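Local coordinates for AgaA (Rhizobium radiobacter, PDB 6HLX), which binds the opine agropinic acid in the periplasm as the substrate-binding protein of an ABC transporter, probably delivering it for import, at residues Asp189-Val194 against Leu478-Thr483; Val211-Tyr216 against Lys460-Phe465; Asn337-Ile342 against Leu355-Trp360; Thr375-Leu380 against Ser444-Phe449. One frame throughout, in Å; residues are numbered along the deposited sequence.

Interaction 1 of 4, residues Asp189-Val194 against Leu478-Thr483. With ZN (zinc ion), chain N; ZN (zinc ion), chain S.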
# COMPACT_ATOMS: atom_id res chain seq x y z
N ASP A 189 22.22 6.49 14.11
CA ASP A 189 23.28 5.52 13.85
C ASP A 189 22.70 4.14 13.56
O ASP A 189 23.29 3.38 12.79
CB ASP A 189 24.24 5.47 15.05
CG ASP A 189 25.01 6.78 15.20
OD1 ASP A 189 25.63 7.22 14.20
OD2 ASP A 189 24.95 7.37 16.29
N GLU A 190 21.56 3.80 14.19
CA GLU A 190 20.89 2.50 14.02
C GLU A 190 19.41 2.63 14.26
O GLU A 190 18.94 3.50 15.01
CB GLU A 190 21.38 1.45 15.05
CG GLU A 190 22.85 1.17 15.05
CD GLU A 190 23.28 0.05 15.97
OE1 GLU A 190 24.49 -0.24 15.94
OE2 GLU A 190 22.45 -0.51 16.71
N VAL A 191 18.66 1.69 13.69
CA VAL A 191 17.24 1.56 13.97
C VAL A 191 17.01 0.07 14.18
O VAL A 191 17.48 -0.75 13.37
CB VAL A 191 16.31 2.13 12.86
CG1 VAL A 191 14.85 2.10 13.32
CG2 VAL A 191 16.70 3.56 12.50
N HIS A 192 16.34 -0.28 15.27
CA HIS A 192 15.95 -1.67 15.55
C HIS A 192 14.43 -1.70 15.34
O HIS A 192 13.67 -1.04 16.06
CB HIS A 192 16.35 -2.09 16.99
CG HIS A 192 17.83 -2.01 17.26
ND1 HIS A 192 18.47 -2.94 18.05
CD2 HIS A 192 18.73 -1.08 16.85
CE1 HIS A 192 19.74 -2.57 18.09
NE2 HIS A 192 19.95 -1.44 17.41
N TYR A 193 14.00 -2.45 14.33
CA TYR A 193 12.56 -2.62 14.00
C TYR A 193 12.11 -3.86 14.77
O TYR A 193 12.46 -4.96 14.37
CB TYR A 193 12.36 -2.79 12.48
CG TYR A 193 12.66 -1.52 11.71
CD1 TYR A 193 11.68 -0.53 11.55
CD2 TYR A 193 13.91 -1.30 11.14
CE1 TYR A 193 11.96 0.66 10.87
CE2 TYR A 193 14.19 -0.12 10.44
CZ TYR A 193 13.23 0.87 10.34
OH TYR A 193 13.54 2.03 9.68
N VAL A 194 11.39 -3.67 15.87
CA VAL A 194 10.97 -4.74 16.80
C VAL A 194 9.53 -5.12 16.48
O VAL A 194 8.67 -4.26 16.34
CB VAL A 194 11.14 -4.27 18.26
CG1 VAL A 194 10.86 -5.42 19.23
CG2 VAL A 194 12.55 -3.69 18.51
N LEU A 478 9.96 6.00 4.88
CA LEU A 478 10.97 6.82 4.17
C LEU A 478 11.50 7.94 5.07
O LEU A 478 12.68 8.31 4.97
CB LEU A 478 10.33 7.48 2.95
CG LEU A 478 10.23 6.61 1.70
CD1 LEU A 478 9.24 7.23 0.68
CD2 LEU A 478 11.62 6.46 1.05
N SER A 479 10.63 8.52 5.92
CA SER A 479 11.01 9.66 6.75
C SER A 479 12.02 9.31 7.87
O SER A 479 12.51 10.21 8.56
CB SER A 479 9.76 10.35 7.32
OG SER A 479 9.22 9.61 8.41
N ILE A 480 12.35 8.00 8.05
CA ILE A 480 13.34 7.61 9.08
C ILE A 480 14.71 8.27 8.82
O ILE A 480 15.50 8.44 9.74
CB ILE A 480 13.44 6.06 9.22
CG1 ILE A 480 14.09 5.62 10.60
CG2 ILE A 480 14.16 5.40 8.03
CD1 ILE A 480 13.12 5.79 11.83
N GLU A 481 15.00 8.63 7.56
CA GLU A 481 16.29 9.27 7.26
C GLU A 481 16.41 10.68 7.85
O GLU A 481 17.51 11.23 7.89
CB GLU A 481 16.56 9.30 5.75
CG GLU A 481 15.66 10.24 4.96
CD GLU A 481 16.05 10.36 3.49
OE1 GLU A 481 17.07 9.76 3.10
OE2 GLU A 481 15.34 11.07 2.74
N ASN A 482 15.28 11.28 8.24
CA ASN A 482 15.24 12.63 8.83
C ASN A 482 15.01 12.59 10.33
O ASN A 482 14.96 13.64 10.97
CB ASN A 482 14.05 13.39 8.23
CG ASN A 482 14.11 13.53 6.73
OD1 ASN A 482 15.18 13.72 6.14
ND2 ASN A 482 12.95 13.45 6.10
N THR A 483 14.73 11.41 10.86
CA THR A 483 14.37 11.24 12.26
C THR A 483 15.58 11.44 13.18
O THR A 483 16.68 11.01 12.85
CB THR A 483 13.67 9.90 12.45
OG1 THR A 483 12.57 9.84 11.51
CG2 THR A 483 13.15 9.70 13.88
ZN ZN N . 17.73 -4.52 19.06
ZN ZN S . 24.66 -1.56 17.54
O HOH W 1 24.79 -3.11 16.54
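A chi1 of -160° on I480 turns CG1 away from the backbone N, so the longer branch leaves the 3-10 segment 478-481 toward strand 190-194. V191 answers with CG2, which its chi1 of -173° sets anti to the carbonyl carbon, and the two side chains meet tip to tip, V191 CG2 lying 3.8 Å from I480 CG1. From the opposite direction Y193 rests its phenol oxygen on the isoleucine, Y193 OH 3.7 Å from I480 CG1, while V191 CG1 lies over one face of the ring, offset toward the rim. The buried contact joins an inner strand of the mixed sheet that includes the N-terminal strand 3-8 to the 3-10 segment before strand 484-485; helix 23-32 also packs on Y193. E190 and H192 point to the other side of the strand. H192 ND1 holds one zinc ion at 2.0 Å, shared with E171, and E190 binds another through both carboxylate oxygens, OE1 at 2.1 Å and OE2 at 2.6 Å, with a water beside them. Between the metals H192 NE2 donates to E190 OE2 (2.8 Å), close to the imidazole plane, helping fix the ring. Within 478-483, S479 O accepts from N482 N and T483 OG1.

Interaction 2 of 4, residues Val211-Tyr216 against Lys460-Phe465; sequences VDIIDY and KGVTGF. With ZN (zinc ion), chain Q; G9Z (agropinic acid), chain E.
This is a buried apolar contact between two short strands, 213-214 in the mixed sheet that also holds strand 3-8, and 462-463, which pairs with strand 484-485 near the C-terminus. No hydrogen bond links the two segments; side chains do the joining. I213 CG1 stands anti to the carbonyl carbon (chi1 -57°) and the chain runs on extended, which carries CD1 in between V462 and F465. I213 CD1 comes to 4.0 Å from V462 CG1 and to 3.9 Å from F465 CG, reaching the phenylalanine obliquely at the root of its ring. The second branch of V462 turns to the backbone of D212, the residue before I213, with V462 CG2 3.6 Å from D212 O. Beyond the contact, I213 also packs on L4, F6 and V458, and Y456 meets the F465 ring edge-to-face, so the pair belongs to a larger apolar layer on the sheet.

The two ends of segment 211-216 carry polar work. D212 OD2 binds a zinc ion at 2.1 Å, in a site completed by a water and by H488 and H490, both in the terminal histidine run, probably a purification tag; it also accepts from the backbone N of Y5. At the other end Y216 OH donates to the carboxylate O of agropinic acid (2.7 Å), the oxygen lying near the plane of the phenol at its edge, and T23 OG1 is a second partner of that hydroxyl. Two partners on one hydroxyl would restrict its rotation, and the donated proton probably helps to stabilise the negative charge of the ligand carboxylate.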
# COMPACT_ATOMS: atom_id res chain seq x y z
N VAL A 211 10.06 1.16 23.57
CA VAL A 211 10.28 1.56 22.16
C VAL A 211 10.11 3.08 22.04
O VAL A 211 9.48 3.69 22.90
CB VAL A 211 9.39 0.83 21.12
CG1 VAL A 211 9.72 -0.66 21.05
CG2 VAL A 211 7.91 1.06 21.38
N ASP A 212 10.60 3.65 20.92
CA ASP A 212 10.57 5.10 20.69
C ASP A 212 9.49 5.54 19.71
O ASP A 212 9.08 6.69 19.76
CB ASP A 212 11.94 5.54 20.19
CG ASP A 212 13.03 5.10 21.14
OD1 ASP A 212 12.88 5.32 22.36
OD2 ASP A 212 14.00 4.48 20.68
N ILE A 213 9.10 4.66 18.79
CA ILE A 213 8.03 4.90 17.81
C ILE A 213 7.23 3.62 17.67
O ILE A 213 7.81 2.55 17.73
CB ILE A 213 8.62 5.30 16.40
CG1 ILE A 213 9.53 6.54 16.47
CG2 ILE A 213 7.48 5.50 15.31
CD1 ILE A 213 10.06 6.99 15.07
N ILE A 214 5.91 3.74 17.44
CA ILE A 214 5.08 2.59 17.09
C ILE A 214 4.21 2.94 15.90
O ILE A 214 3.80 4.09 15.76
CB ILE A 214 4.23 1.99 18.24
CG1 ILE A 214 3.18 3.02 18.82
CG2 ILE A 214 5.11 1.37 19.34
CD1 ILE A 214 2.03 2.37 19.66
N ASP A 215 3.89 1.94 15.08
CA ASP A 215 2.93 2.19 13.98
C ASP A 215 1.57 1.54 14.29
O ASP A 215 1.42 0.89 15.33
CB ASP A 215 3.50 1.78 12.61
CG ASP A 215 3.76 0.32 12.38
OD1 ASP A 215 3.37 -0.50 13.24
OD2 ASP A 215 4.32 -0.01 11.32
N TYR A 216 0.56 1.75 13.42
CA TYR A 216 -0.78 1.21 13.60
C TYR A 216 -1.31 1.42 15.03
O TYR A 216 -1.66 0.47 15.72
CB TYR A 216 -0.82 -0.27 13.19
CG TYR A 216 -0.87 -0.48 11.70
CD1 TYR A 216 0.29 -0.59 10.94
CD2 TYR A 216 -2.09 -0.68 11.04
CE1 TYR A 216 0.25 -0.81 9.57
CE2 TYR A 216 -2.14 -0.91 9.66
CZ TYR A 216 -0.97 -0.98 8.93
OH TYR A 216 -1.00 -1.24 7.57
N LYS A 460 8.27 11.50 23.48
CA LYS A 460 8.79 12.87 23.55
C LYS A 460 10.33 12.73 23.45
O LYS A 460 10.91 11.88 24.13
CB LYS A 460 8.41 13.52 24.89
CG LYS A 460 8.86 14.98 25.02
CD LYS A 460 8.38 15.59 26.33
CE LYS A 460 8.77 17.05 26.45
NZ LYS A 460 8.16 17.69 27.65
N GLY A 461 10.93 13.49 22.56
CA GLY A 461 12.37 13.40 22.30
C GLY A 461 12.64 12.99 20.87
O GLY A 461 13.74 13.21 20.35
N VAL A 462 11.64 12.36 20.21
CA VAL A 462 11.74 11.95 18.80
C VAL A 462 11.24 13.11 17.96
O VAL A 462 10.16 13.66 18.24
CB VAL A 462 10.88 10.68 18.51
CG1 VAL A 462 10.83 10.37 17.01
CG2 VAL A 462 11.36 9.47 19.31
N THR A 463 11.98 13.47 16.91
CA THR A 463 11.55 14.49 15.94
C THR A 463 11.91 14.01 14.56
O THR A 463 12.70 13.07 14.43
CB THR A 463 12.22 15.86 16.21
OG1 THR A 463 13.64 15.71 16.14
CG2 THR A 463 11.83 16.49 17.58
N GLY A 464 11.36 14.64 13.54
CA GLY A 464 11.73 14.34 12.17
C GLY A 464 11.10 13.11 11.57
O GLY A 464 11.48 12.74 10.47
N PHE A 465 10.20 12.41 12.31
CA PHE A 465 9.48 11.29 11.71
C PHE A 465 8.15 11.88 11.23
O PHE A 465 7.50 12.61 11.99
CB PHE A 465 9.25 10.10 12.67
CG PHE A 465 8.67 8.90 11.94
CD1 PHE A 465 9.50 8.04 11.22
CD2 PHE A 465 7.30 8.66 11.92
CE1 PHE A 465 8.97 6.96 10.50
CE2 PHE A 465 6.76 7.58 11.21
CZ PHE A 465 7.59 6.74 10.49
ZN ZN Q . 15.35 4.24 22.26
OAM G9Z E . -0.10 -4.36 5.82
CAB G9Z E . -1.22 -4.28 6.32
CAC G9Z E . -1.53 -4.79 7.60
CB G9Z E . -3.03 -4.46 7.85
CA G9Z E . -3.54 -3.91 6.53
C G9Z E . -4.22 -2.66 6.72
O G9Z E . -3.53 -1.60 6.76
N G9Z E . -2.31 -3.83 5.67
CAG G9Z E . -2.28 -3.20 4.30
CAH G9Z E . -2.81 -4.18 3.25
OAP G9Z E . -4.18 -4.42 3.57
CAI G9Z E . -2.70 -3.64 1.82
OAQ G9Z E . -1.41 -3.01 1.66
CAJ G9Z E . -2.80 -4.79 0.76
OAR G9Z E . -2.68 -4.23 -0.56
CAK G9Z E . -4.04 -5.71 0.85
OAT G9Z E . -3.84 -6.86 0.01
CAL G9Z E . -5.35 -4.98 0.51
OAS G9Z E . -6.47 -5.85 0.74
OXT G9Z E . -5.47 -2.69 6.87
O HOH W 2 16.75 3.30 21.45

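Interaction 3 of 4, residues Asn337-Ile342 against Leu355-Trp360; sequences NTAIAI and LDLPDW. With G9Z (agropinic acid), chain E.
Apolar packing holds these segments together, with L355 at its centre. A chi1 of -57° sets CG anti to the carbonyl carbon, and the two methyls then divide between neighbouring residues of the helix. L355 CD2 touches A339 twice, on the methyl, where A339 CB is 3.9 Å away, and on the backbone, where A339 O is 3.7 Å away. The other methyl serves I340, whose side chain crosses that of the leucine at about a right angle, with I340 CG1 3.9 Å from L355 CD1. L357, two residues on, adds a looser touch: its CD2 lies 4.2 Å from A339 CB. Toward I340 the contact thins out at the protein surface, while A339 is buried and also rests on L326.

The arrangement is that of a beta-alpha-beta unit, strand 322-327, helix 333-347 and strand 351-356, with the helix laid over the two parallel strands it connects.

Polar contacts lie away from this interface. D356 forms a salt bridge with R325 on the neighbouring strand, and D359 is the N-cap of helix 360-369, its side chain capping a backbone N while OD1 also bonds S362 OG.

Aromatic contact with the ligand begins where the segment enters that helix. W360 presents one face of its indole to agropinic acid: ligand CAC sits 3.6 Å above the ring plane, and W360 CZ2 is 3.5 Å from ligand CAB, so the lactam ring lies on the indole. At the rim W360 CH2 comes to 3.4 Å from the hydroxyl oxygen OAP, and W360 NE1 is tied to the carbonyl O of P21.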
# COMPACT_ATOMS: atom_id res chain seq x y z
N ASN A 337 -12.66 -7.09 13.69
CA ASN A 337 -13.95 -6.49 14.06
C ASN A 337 -14.73 -6.01 12.85
O ASN A 337 -15.97 -6.12 12.84
CB ASN A 337 -13.76 -5.41 15.12
CG ASN A 337 -13.40 -6.01 16.45
OD1 ASN A 337 -13.91 -7.06 16.85
ND2 ASN A 337 -12.49 -5.38 17.15
N THR A 338 -14.02 -5.55 11.79
CA THR A 338 -14.72 -5.18 10.54
C THR A 338 -15.35 -6.45 9.98
O THR A 338 -16.51 -6.43 9.55
CB THR A 338 -13.75 -4.53 9.53
OG1 THR A 338 -13.34 -3.25 10.05
CG2 THR A 338 -14.39 -4.35 8.12
N ALA A 339 -14.59 -7.57 9.98
CA ALA A 339 -15.11 -8.85 9.46
C ALA A 339 -16.33 -9.34 10.24
O ALA A 339 -17.32 -9.78 9.62
CB ALA A 339 -14.01 -9.91 9.47
N ILE A 340 -16.30 -9.23 11.58
CA ILE A 340 -17.42 -9.62 12.46
C ILE A 340 -18.66 -8.77 12.13
O ILE A 340 -19.76 -9.32 11.98
CB ILE A 340 -17.02 -9.53 13.95
CG1 ILE A 340 -16.02 -10.66 14.31
CG2 ILE A 340 -18.26 -9.54 14.88
CD1 ILE A 340 -15.28 -10.48 15.67
N ALA A 341 -18.48 -7.45 11.97
CA ALA A 341 -19.59 -6.55 11.62
C ALA A 341 -20.19 -6.92 10.26
O ALA A 341 -21.42 -7.01 10.15
CB ALA A 341 -19.11 -5.10 11.63
N ILE A 342 -19.33 -7.21 9.26
CA ILE A 342 -19.81 -7.61 7.92
C ILE A 342 -20.63 -8.90 8.00
O ILE A 342 -21.70 -8.99 7.41
CB ILE A 342 -18.63 -7.68 6.90
CG1 ILE A 342 -18.09 -6.26 6.63
CG2 ILE A 342 -19.06 -8.39 5.57
CD1 ILE A 342 -16.76 -6.19 5.91
N LEU A 355 -15.95 -16.85 8.87
CA LEU A 355 -14.72 -16.05 8.88
C LEU A 355 -13.44 -16.86 8.92
O LEU A 355 -13.34 -17.83 9.68
CB LEU A 355 -14.72 -15.10 10.10
CG LEU A 355 -15.89 -14.13 10.26
CD1 LEU A 355 -15.72 -13.28 11.50
CD2 LEU A 355 -16.05 -13.24 9.02
N ASP A 356 -12.44 -16.40 8.14
CA ASP A 356 -11.10 -16.97 8.17
C ASP A 356 -10.21 -15.85 8.66
O ASP A 356 -10.07 -14.83 7.99
CB ASP A 356 -10.67 -17.50 6.79
CG ASP A 356 -11.45 -18.75 6.43
OD1 ASP A 356 -11.54 -19.66 7.28
OD2 ASP A 356 -12.00 -18.81 5.32
N LEU A 357 -9.67 -16.01 9.87
CA LEU A 357 -8.91 -14.97 10.57
C LEU A 357 -7.51 -15.44 10.95
O LEU A 357 -7.18 -15.50 12.13
CB LEU A 357 -9.69 -14.53 11.83
CG LEU A 357 -11.13 -14.02 11.61
CD1 LEU A 357 -11.83 -13.77 12.92
CD2 LEU A 357 -11.16 -12.80 10.68
N PRO A 358 -6.66 -15.75 9.97
CA PRO A 358 -5.28 -16.16 10.30
C PRO A 358 -4.41 -14.95 10.62
O PRO A 358 -4.90 -13.82 10.60
CB PRO A 358 -4.82 -16.83 9.01
CG PRO A 358 -5.48 -16.00 7.93
CD PRO A 358 -6.85 -15.68 8.50
N ASP A 359 -3.11 -15.16 10.85
CA ASP A 359 -2.22 -14.03 11.09
C ASP A 359 -2.03 -13.25 9.77
O ASP A 359 -2.50 -13.70 8.72
CB ASP A 359 -0.89 -14.46 11.71
CG ASP A 359 0.11 -15.18 10.81
OD1 ASP A 359 -0.22 -15.44 9.65
OD2 ASP A 359 1.22 -15.46 11.27
N TRP A 360 -1.33 -12.11 9.81
CA TRP A 360 -1.23 -11.28 8.62
C TRP A 360 -0.53 -11.95 7.45
O TRP A 360 -1.05 -11.93 6.32
CB TRP A 360 -0.59 -9.90 8.93
CG TRP A 360 -0.55 -9.05 7.70
CD1 TRP A 360 0.54 -8.79 6.92
CD2 TRP A 360 -1.69 -8.58 6.97
NE1 TRP A 360 0.16 -8.08 5.81
CE2 TRP A 360 -1.20 -7.93 5.81
CE3 TRP A 360 -3.07 -8.57 7.23
CZ2 TRP A 360 -2.06 -7.31 4.90
CZ3 TRP A 360 -3.91 -7.94 6.32
CH2 TRP A 360 -3.41 -7.34 5.16
OAM G9Z E . -0.10 -4.36 5.82
CAB G9Z E . -1.22 -4.28 6.32
CAC G9Z E . -1.53 -4.79 7.60
CB G9Z E . -3.03 -4.46 7.85
CA G9Z E . -3.54 -3.91 6.53
C G9Z E . -4.22 -2.66 6.72
O G9Z E . -3.53 -1.60 6.76
N G9Z E . -2.31 -3.83 5.67
CAG G9Z E . -2.28 -3.20 4.30
CAH G9Z E . -2.81 -4.18 3.25
OAP G9Z E . -4.18 -4.42 3.57
CAI G9Z E . -2.70 -3.64 1.82
OAQ G9Z E . -1.41 -3.01 1.66
CAJ G9Z E . -2.80 -4.79 0.76
OAR G9Z E . -2.68 -4.23 -0.56
CAK G9Z E . -4.04 -5.71 0.85
OAT G9Z E . -3.84 -6.86 0.01
CAL G9Z E . -5.35 -4.98 0.51
OAS G9Z E . -6.47 -5.85 0.74
OXT G9Z E . -5.47 -2.69 6.87

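Interaction 4 of 4, residues Thr375-Leu380 against Ser444-Phe449; sequences TVMGSL and SPLVYF. With G9Z (agropinic acid), chain E.
The phenol of Y448 is the flat group here, and the methyl of M377 reaches it obliquely, beside CD2 and CE2, with M377 CE 3.7 Å from Y448 CE2. F240 meets the same ring edge-to-face, and the hydroxyl of Y448 bonds to that of Y393. M377 gets there by a chain that is straight through chi2 and then bends at the thioether: CG is anti to the backbone N (chi1 169°) and chi3 is 66°, which swings CE toward strand 446-449. That methyl also lies against the backbone, 3.7 Å from V447 O. The sulfur serves L446, whose side chain crosses the methionine at about a right angle, M377 SD being 3.9 Å from L446 CD1. No hydrogen bond spans the segments.

On the other side of strand 375-379 is the ligand. The hydroxyl OAP of agropinic acid donates to G378 O at 2.7 Å, and ligand OAS lies 3.8 Å from M377 CA. G378 has no side chain, and this lets the ligand carboxylate lie close against the strand.

The two strands belong to one mixed sheet, with strand 240-245 between them; their short segments run 66° apart, at a closest approach of 8.9 Å. Helix 388-393 packs on M377 and L446, while helix 333-347 lies on V376 and F449.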
# COMPACT_ATOMS: atom_id res chain seq x y z
N THR A 375 -12.51 -10.65 0.60
CA THR A 375 -11.58 -10.29 1.68
C THR A 375 -11.78 -8.87 2.13
O THR A 375 -12.15 -8.02 1.31
CB THR A 375 -10.10 -10.56 1.28
OG1 THR A 375 -9.23 -10.34 2.41
CG2 THR A 375 -9.60 -9.68 0.10
N VAL A 376 -11.60 -8.64 3.44
CA VAL A 376 -11.62 -7.29 4.00
C VAL A 376 -10.42 -6.54 3.37
O VAL A 376 -9.28 -7.04 3.37
CB VAL A 376 -11.53 -7.31 5.54
CG1 VAL A 376 -11.28 -5.91 6.11
CG2 VAL A 376 -12.82 -7.91 6.14
N MET A 377 -10.69 -5.34 2.85
CA MET A 377 -9.68 -4.52 2.19
C MET A 377 -9.42 -3.32 3.09
O MET A 377 -10.35 -2.56 3.36
CB MET A 377 -10.25 -4.05 0.81
CG MET A 377 -9.41 -2.96 0.12
SD MET A 377 -10.06 -2.50 -1.51
CE MET A 377 -11.68 -1.70 -1.05
N GLY A 378 -8.19 -3.18 3.56
CA GLY A 378 -7.70 -2.03 4.33
C GLY A 378 -6.58 -1.48 3.49
O GLY A 378 -5.51 -2.09 3.42
N SER A 379 -6.83 -0.42 2.70
CA SER A 379 -5.82 -0.03 1.72
C SER A 379 -5.93 1.41 1.27
O SER A 379 -6.61 2.20 1.92
CB SER A 379 -5.84 -0.97 0.51
OG SER A 379 -4.59 -0.95 -0.16
N LEU A 380 -5.19 1.76 0.22
CA LEU A 380 -5.16 3.16 -0.27
C LEU A 380 -4.61 3.15 -1.67
O LEU A 380 -4.15 2.09 -2.14
CB LEU A 380 -4.28 4.03 0.66
CG LEU A 380 -3.05 3.39 1.32
CD1 LEU A 380 -1.97 3.00 0.29
CD2 LEU A 380 -2.45 4.34 2.36
N SER A 444 -19.61 -1.97 -9.48
CA SER A 444 -19.12 -2.15 -8.11
C SER A 444 -18.18 -3.37 -7.93
O SER A 444 -18.43 -4.19 -7.04
CB SER A 444 -20.29 -2.22 -7.14
OG SER A 444 -20.82 -0.92 -6.94
N PRO A 445 -17.09 -3.51 -8.74
CA PRO A 445 -16.14 -4.62 -8.49
C PRO A 445 -15.50 -4.48 -7.12
O PRO A 445 -15.14 -5.48 -6.51
CB PRO A 445 -15.10 -4.44 -9.60
CG PRO A 445 -15.15 -2.98 -9.94
CD PRO A 445 -16.61 -2.62 -9.82
N LEU A 446 -15.36 -3.23 -6.62
CA LEU A 446 -14.84 -2.92 -5.29
C LEU A 446 -15.97 -2.25 -4.53
O LEU A 446 -16.71 -1.45 -5.11
CB LEU A 446 -13.64 -1.96 -5.33
CG LEU A 446 -12.23 -2.47 -5.77
CD1 LEU A 446 -11.71 -3.61 -4.87
CD2 LEU A 446 -12.17 -2.82 -7.24
N VAL A 447 -16.08 -2.53 -3.23
CA VAL A 447 -17.08 -1.90 -2.37
C VAL A 447 -16.32 -1.20 -1.25
O VAL A 447 -15.34 -1.77 -0.72
CB VAL A 447 -18.13 -2.92 -1.87
CG1 VAL A 447 -18.86 -2.40 -0.64
CG2 VAL A 447 -19.13 -3.26 -2.99
N TYR A 448 -16.73 0.04 -0.90
CA TYR A 448 -16.01 0.82 0.12
C TYR A 448 -16.96 1.21 1.24
O TYR A 448 -18.11 1.58 0.97
CB TYR A 448 -15.42 2.09 -0.52
CG TYR A 448 -14.60 1.84 -1.76
CD1 TYR A 448 -15.18 1.84 -3.02
CD2 TYR A 448 -13.22 1.65 -1.67
CE1 TYR A 448 -14.42 1.61 -4.17
CE2 TYR A 448 -12.45 1.44 -2.82
CZ TYR A 448 -13.05 1.44 -4.06
OH TYR A 448 -12.31 1.25 -5.20
N PHE A 449 -16.46 1.19 2.48
CA PHE A 449 -17.31 1.49 3.63
C PHE A 449 -16.94 2.71 4.42
O PHE A 449 -17.85 3.38 4.90
CB PHE A 449 -17.36 0.28 4.58
CG PHE A 449 -18.02 -0.94 3.96
CD1 PHE A 449 -19.24 -0.83 3.30
CD2 PHE A 449 -17.40 -2.19 4.03
CE1 PHE A 449 -19.84 -1.96 2.72
CE2 PHE A 449 -18.01 -3.32 3.46
CZ PHE A 449 -19.22 -3.19 2.81
OAM G9Z E . -0.10 -4.36 5.82
CAB G9Z E . -1.22 -4.28 6.32
CAC G9Z E . -1.53 -4.79 7.60
CB G9Z E . -3.03 -4.46 7.85
CA G9Z E . -3.54 -3.91 6.53
C G9Z E . -4.22 -2.66 6.72
O G9Z E . -3.53 -1.60 6.76
N G9Z E . -2.31 -3.83 5.67
CAG G9Z E . -2.28 -3.20 4.30
CAH G9Z E . -2.81 -4.18 3.25
OAP G9Z E . -4.18 -4.42 3.57
CAI G9Z E . -2.70 -3.64 1.82
OAQ G9Z E . -1.41 -3.01 1.66
CAJ G9Z E . -2.80 -4.79 0.76
OAR G9Z E . -2.68 -4.23 -0.56
CAK G9Z E . -4.04 -5.71 0.85
OAT G9Z E . -3.84 -6.86 0.01
CAL G9Z E . -5.35 -4.98 0.51
OAS G9Z E . -6.47 -5.85 0.74
OXT G9Z E . -5.47 -2.69 6.87

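In the fold
Agropinic acid ties three of the four contacts together: interaction 2 brings Y216, interaction 3 W360 and interaction 4 G378. Interactions 3 and 4 share one sheet and touch, with centres 14 Å apart; A339 CB lies 4.1 Å from V376 CG2. Interactions 1 and 2 share the other large mixed sheet, their centres 10 Å apart; S479 OG packs 3.2 Å from F465 CD1, and T483 OG1 probably bonds G464 O, a long 3.3 Å. Interactions 2 and 4 lie on different sheets, their centres 30 Å apart but their nearest atoms about 6 Å, consistent with a pocket between two lobes. Interaction 1 stays off the pocket, the side chain of Y193 being about 14 Å from the ligand.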